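Local coordinates for outer membrane protein Omp121 (Bacteroides thetaiotaomicron, PDB 5FQ8) that probably imports nutrients across the bacterial outer membrane as a TonB-dependent receptor, through a beta-barrel closed by a plug domain, at residues D715-K726 / Y802-K813. Sequence-based numbering, arbitrary orientation.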
loop_
_atom_site.group_PDB
_atom_site.type_symbol
_atom_site.label_atom_id
_atom_site.label_comp_id
_atom_site.label_asym_id
_atom_site.label_seq_id
_atom_site.Cartn_x
_atom_site.Cartn_y
_atom_site.Cartn_z
ATOM N N ASP B 715 -22.721 -41.570 47.982
ATOM C CA ASP B 715 -21.557 -40.699 47.927
ATOM C C ASP B 715 -20.600 -41.012 46.785
ATOM O O ASP B 715 -19.554 -40.371 46.690
ATOM C CB ASP B 715 -20.788 -40.771 49.250
ATOM C CG ASP B 715 -21.520 -40.108 50.377
ATOM O OD1 ASP B 715 -22.270 -39.162 50.102
ATOM O OD2 ASP B 715 -21.355 -40.532 51.535
ATOM N N PHE B 716 -20.907 -41.969 45.919
ATOM C CA PHE B 716 -19.943 -42.351 44.896
ATOM C C PHE B 716 -20.655 -42.852 43.657
ATOM O O PHE B 716 -21.534 -43.714 43.746
ATOM C CB PHE B 716 -18.984 -43.427 45.401
ATOM C CG PHE B 716 -18.026 -43.901 44.359
ATOM C CD1 PHE B 716 -16.963 -43.115 43.978
ATOM C CD2 PHE B 716 -18.192 -45.122 43.751
ATOM C CE1 PHE B 716 -16.075 -43.544 43.012
ATOM C CE2 PHE B 716 -17.311 -45.555 42.787
ATOM C CZ PHE B 716 -16.252 -44.767 42.417
ATOM N N SER B 717 -20.254 -42.324 42.511
ATOM C CA SER B 717 -20.730 -42.810 41.230
ATOM C C SER B 717 -19.553 -42.928 40.271
ATOM O O SER B 717 -18.569 -42.194 40.367
ATOM C CB SER B 717 -21.842 -41.912 40.658
ATOM O OG SER B 717 -21.411 -40.584 40.420
ATOM N N TRP B 718 -19.652 -43.897 39.374
ATOM C CA TRP B 718 -18.652 -44.150 38.351
ATOM C C TRP B 718 -19.381 -44.328 37.041
ATOM O O TRP B 718 -20.237 -45.203 36.928
ATOM C CB TRP B 718 -17.827 -45.393 38.660
ATOM C CG TRP B 718 -16.916 -45.803 37.537
ATOM C CD1 TRP B 718 -16.356 -44.997 36.597
ATOM C CD2 TRP B 718 -16.469 -47.133 37.233
ATOM N NE1 TRP B 718 -15.584 -45.730 35.738
ATOM C CE2 TRP B 718 -15.639 -47.046 36.106
ATOM C CE3 TRP B 718 -16.687 -48.382 37.810
ATOM C CZ2 TRP B 718 -15.031 -48.153 35.543
ATOM C CZ3 TRP B 718 -16.082 -49.477 37.251
ATOM C CH2 TRP B 718 -15.264 -49.356 36.127
ATOM N N GLU B 719 -19.063 -43.491 36.066
ATOM C CA GLU B 719 -19.668 -43.596 34.753
ATOM C C GLU B 719 -18.597 -43.921 33.726
ATOM O O GLU B 719 -17.425 -43.574 33.883
ATOM C CB GLU B 719 -20.401 -42.314 34.375
ATOM C CG GLU B 719 -21.443 -41.870 35.383
ATOM C CD GLU B 719 -22.423 -40.855 34.826
ATOM O OE1 GLU B 719 -22.297 -40.484 33.635
ATOM O OE2 GLU B 719 -23.325 -40.435 35.587
ATOM N N LEU B 720 -19.012 -44.620 32.685
ATOM C CA LEU B 720 -18.165 -44.900 31.544
ATOM C C LEU B 720 -18.902 -44.486 30.288
ATOM O O LEU B 720 -20.113 -44.685 30.165
ATOM C CB LEU B 720 -17.801 -46.366 31.469
ATOM C CG LEU B 720 -16.791 -46.841 32.493
ATOM C CD1 LEU B 720 -16.882 -48.327 32.594
ATOM C CD2 LEU B 720 -15.418 -46.430 32.054
ATOM N N THR B 721 -18.175 -43.908 29.359
ATOM C CA THR B 721 -18.769 -43.560 28.089
ATOM C C THR B 721 -17.825 -43.969 26.976
ATOM O O THR B 721 -16.608 -43.825 27.099
ATOM C CB THR B 721 -19.098 -42.075 28.043
ATOM O OG1 THR B 721 -20.141 -41.811 28.985
ATOM C CG2 THR B 721 -19.553 -41.677 26.668
ATOM N N TRP B 722 -18.400 -44.522 25.913
ATOM C CA TRP B 722 -17.653 -44.963 24.746
ATOM C C TRP B 722 -18.443 -44.556 23.519
ATOM O O TRP B 722 -19.626 -44.882 23.416
ATOM C CB TRP B 722 -17.439 -46.470 24.788
ATOM C CG TRP B 722 -16.653 -47.038 23.674
ATOM C CD1 TRP B 722 -15.309 -47.081 23.572
ATOM C CD2 TRP B 722 -17.167 -47.700 22.518
ATOM N NE1 TRP B 722 -14.940 -47.710 22.416
ATOM C CE2 TRP B 722 -16.069 -48.104 21.749
ATOM C CE3 TRP B 722 -18.450 -47.984 22.055
ATOM C CZ2 TRP B 722 -16.214 -48.777 20.537
ATOM C CZ3 TRP B 722 -18.593 -48.648 20.857
ATOM C CH2 TRP B 722 -17.483 -49.040 20.112
ATOM N N ASN B 723 -17.806 -43.832 22.607
ATOM C CA ASN B 723 -18.458 -43.405 21.376
ATOM C C ASN B 723 -17.616 -43.815 20.174
ATOM O O ASN B 723 -16.386 -43.784 20.233
ATOM C CB ASN B 723 -18.707 -41.892 21.397
ATOM C CG ASN B 723 -17.437 -41.093 21.546
ATOM O OD1 ASN B 723 -16.905 -40.599 20.568
ATOM N ND2 ASN B 723 -16.947 -40.958 22.769
ATOM N N PHE B 724 -18.276 -44.206 19.086
ATOM C CA PHE B 724 -17.576 -44.778 17.939
ATOM C C PHE B 724 -18.134 -44.230 16.635
ATOM O O PHE B 724 -19.344 -44.266 16.409
ATOM C CB PHE B 724 -17.680 -46.308 17.965
ATOM C CG PHE B 724 -17.039 -46.996 16.795
ATOM C CD1 PHE B 724 -15.709 -47.345 16.833
ATOM C CD2 PHE B 724 -17.785 -47.331 15.683
ATOM C CE1 PHE B 724 -15.127 -47.978 15.768
ATOM C CE2 PHE B 724 -17.213 -47.966 14.622
ATOM C CZ PHE B 724 -15.882 -48.293 14.662
ATOM N N THR B 725 -17.240 -43.739 15.779
ATOM C CA THR B 725 -17.584 -43.199 14.469
ATOM C C THR B 725 -16.749 -43.886 13.401
ATOM O O THR B 725 -15.527 -43.977 13.529
ATOM C CB THR B 725 -17.337 -41.682 14.389
ATOM O OG1 THR B 725 -18.065 -40.987 15.406
ATOM C CG2 THR B 725 -17.758 -41.153 13.042
ATOM N N LYS B 726 -17.400 -44.348 12.340
ATOM C CA LYS B 726 -16.698 -44.849 11.160
ATOM C C LYS B 726 -17.403 -44.292 9.939
ATOM O O LYS B 726 -18.567 -44.614 9.702
ATOM C CB LYS B 726 -16.667 -46.375 11.127
ATOM C CG LYS B 726 -15.684 -46.965 10.138
ATOM C CD LYS B 726 -15.615 -48.468 10.246
ATOM C CE LYS B 726 -14.734 -49.061 9.180
ATOM N NZ LYS B 726 -14.312 -50.443 9.496
ATOM N N TYR B 802 -11.280 -44.896 11.267
ATOM C CA TYR B 802 -12.300 -44.827 12.302
ATOM C C TYR B 802 -11.843 -43.850 13.368
ATOM O O TYR B 802 -10.659 -43.525 13.471
ATOM C CB TYR B 802 -12.584 -46.201 12.906
ATOM C CG TYR B 802 -11.449 -46.841 13.678
ATOM C CD1 TYR B 802 -11.271 -46.595 15.034
ATOM C CD2 TYR B 802 -10.591 -47.735 13.065
ATOM C CE1 TYR B 802 -10.253 -47.203 15.748
ATOM C CE2 TYR B 802 -9.576 -48.347 13.766
ATOM C CZ TYR B 802 -9.411 -48.085 15.108
ATOM O OH TYR B 802 -8.390 -48.700 15.800
ATOM N N GLN B 803 -12.800 -43.378 14.156
ATOM C CA GLN B 803 -12.524 -42.478 15.266
ATOM C C GLN B 803 -13.317 -42.943 16.473
ATOM O O GLN B 803 -14.431 -43.449 16.333
ATOM C CB GLN B 803 -12.902 -41.017 14.950
ATOM C CG GLN B 803 -12.636 -40.557 13.520
ATOM C CD GLN B 803 -13.406 -39.311 13.140
ATOM O OE1 GLN B 803 -13.251 -38.267 13.758
ATOM N NE2 GLN B 803 -14.245 -39.419 12.123
ATOM N N MET B 804 -12.759 -42.746 17.659
ATOM C CA MET B 804 -13.547 -43.075 18.836
ATOM C C MET B 804 -12.951 -42.404 20.062
ATOM O O MET B 804 -11.817 -41.919 20.038
ATOM C CB MET B 804 -13.634 -44.582 19.042
ATOM C CG MET B 804 -12.383 -45.213 19.562
ATOM S SD MET B 804 -12.605 -46.973 19.713
ATOM C CE MET B 804 -11.143 -47.385 20.635
ATOM N N GLY B 805 -13.746 -42.387 21.128
ATOM C CA GLY B 805 -13.336 -41.812 22.398
ATOM C C GLY B 805 -13.938 -42.568 23.558
ATOM O O GLY B 805 -15.032 -43.124 23.457
ATOM N N VAL B 806 -13.204 -42.599 24.668
ATOM C CA VAL B 806 -13.630 -43.290 25.880
ATOM C C VAL B 806 -13.470 -42.351 27.068
ATOM O O VAL B 806 -12.402 -41.770 27.277
ATOM C CB VAL B 806 -12.862 -44.608 26.111
ATOM C CG1 VAL B 806 -12.878 -45.422 24.874
ATOM C CG2 VAL B 806 -11.438 -44.377 26.536
ATOM N N SER B 807 -14.535 -42.192 27.835
ATOM C CA SER B 807 -14.537 -41.273 28.955
ATOM C C SER B 807 -14.903 -42.019 30.220
ATOM O O SER B 807 -15.596 -43.028 30.176
ATOM C CB SER B 807 -15.512 -40.136 28.735
ATOM O OG SER B 807 -14.959 -39.188 27.851
ATOM N N THR B 808 -14.434 -41.509 31.343
ATOM C CA THR B 808 -14.904 -41.961 32.638
ATOM C C THR B 808 -15.119 -40.749 33.526
ATOM O O THR B 808 -14.441 -39.736 33.376
ATOM C CB THR B 808 -13.918 -42.934 33.273
ATOM O OG1 THR B 808 -14.415 -43.326 34.544
ATOM C CG2 THR B 808 -12.573 -42.295 33.453
ATOM N N ASN B 809 -16.080 -40.842 34.439
ATOM C CA ASN B 809 -16.393 -39.728 35.336
ATOM C C ASN B 809 -16.711 -40.275 36.722
ATOM O O ASN B 809 -17.708 -40.977 36.902
ATOM C CB ASN B 809 -17.556 -38.891 34.797
ATOM C CG ASN B 809 -17.321 -38.392 33.376
ATOM O OD1 ASN B 809 -16.699 -37.354 33.159
ATOM N ND2 ASN B 809 -17.837 -39.128 32.401
ATOM N N LEU B 810 -15.865 -39.949 37.691
ATOM C CA LEU B 810 -16.058 -40.315 39.084
ATOM C C LEU B 810 -16.570 -39.128 39.881
ATOM O O LEU B 810 -16.131 -37.995 39.683
ATOM C CB LEU B 810 -14.749 -40.798 39.686
ATOM C CG LEU B 810 -14.074 -41.789 38.760
ATOM C CD1 LEU B 810 -12.686 -42.049 39.226
ATOM C CD2 LEU B 810 -14.861 -43.050 38.781
ATOM N N LYS B 811 -17.507 -39.393 40.783
ATOM C CA LYS B 811 -17.991 -38.395 41.728
ATOM C C LYS B 811 -18.024 -39.026 43.107
ATOM O O LYS B 811 -18.730 -40.013 43.320
ATOM C CB LYS B 811 -19.378 -37.872 41.336
ATOM C CG LYS B 811 -19.469 -37.327 39.927
ATOM C CD LYS B 811 -20.678 -36.428 39.743
ATOM C CE LYS B 811 -20.551 -35.169 40.592
ATOM N NZ LYS B 811 -21.678 -34.201 40.403
ATOM N N TYR B 812 -17.254 -38.471 44.035
ATOM C CA TYR B 812 -17.281 -38.896 45.432
ATOM C C TYR B 812 -17.565 -37.683 46.311
ATOM O O TYR B 812 -16.666 -36.894 46.602
ATOM C CB TYR B 812 -15.982 -39.578 45.831
ATOM C CG TYR B 812 -15.905 -39.876 47.305
ATOM C CD1 TYR B 812 -16.719 -40.834 47.879
ATOM C CD2 TYR B 812 -15.022 -39.189 48.125
ATOM C CE1 TYR B 812 -16.659 -41.104 49.229
ATOM C CE2 TYR B 812 -14.952 -39.449 49.472
ATOM C CZ TYR B 812 -15.772 -40.408 50.021
ATOM O OH TYR B 812 -15.709 -40.675 51.369
ATOM N N LYS B 813 -18.812 -37.559 46.753
ATOM C CA LYS B 813 -19.238 -36.440 47.585
ATOM C C LYS B 813 -19.043 -35.135 46.836
ATOM O O LYS B 813 -19.833 -34.798 45.952
ATOM C CB LYS B 813 -18.475 -36.402 48.915
ATOM C CG LYS B 813 -18.980 -37.344 49.972
ATOM C CD LYS B 813 -17.919 -37.575 51.034
ATOM C CE LYS B 813 -18.511 -37.994 52.386
ATOM N NZ LYS B 813 -19.115 -39.347 52.369
HETATM O O HOH W 1 -20.287 -40.237 37.933
#
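The indole of Trp718 meets Thr808 at its edge: Thr808 OG1 lies in the plane of the ring and accepts the NE1-H of Trp718 at 2.9 Å, a bent bond (130°). Leu810 CD2 approaches the CD1 side of the same indole obliquely. Trp722 is likewise met at its edge by Val806 CG1, while Met804 SD lies oblique to the indole, 3.6 Å from Trp722 NE1, in a Met-aromatic contact. These rings line one face of two antiparallel neighbours in the transmembrane beta-barrel of a TonB-dependent receptor. On the opposite face, Thr725 OG1 is hydrogen-bonded to the backbone N of Gly70 in the plug domain, so that face probably looks into the barrel and the tryptophans look outward. With CG anti to the backbone N (chi1 -178°), Trp722 turns its CD1-NE1 edge toward Val806 and Met804.

The strands run in unbroken register from Phe716–Tyr812 to Thr725–Gln803, and paired backbone hydrogen bonds alternate with non-hydrogen-bonded pairs. Strands 697-712 and 815-825 continue the barrel wall on either side. On the face of Ser717 and Glu719, a water bridges Ser717 OG and Asn809 O, to which it donates.

Where the pairing ends, Lys813 N donates to Asp715 O and its ammonium forms a salt bridge with the Asp715 carboxylate, the lysine side chain bending at its last torsion (chi4 69°). An alanine in place of Asp715 would probably leave the Lys813 ammonium without this counter-charge and set the end of its chain free to turn. Lys813 NZ sits 2.7 Å from Asp715 OD2, above the carboxylate plane.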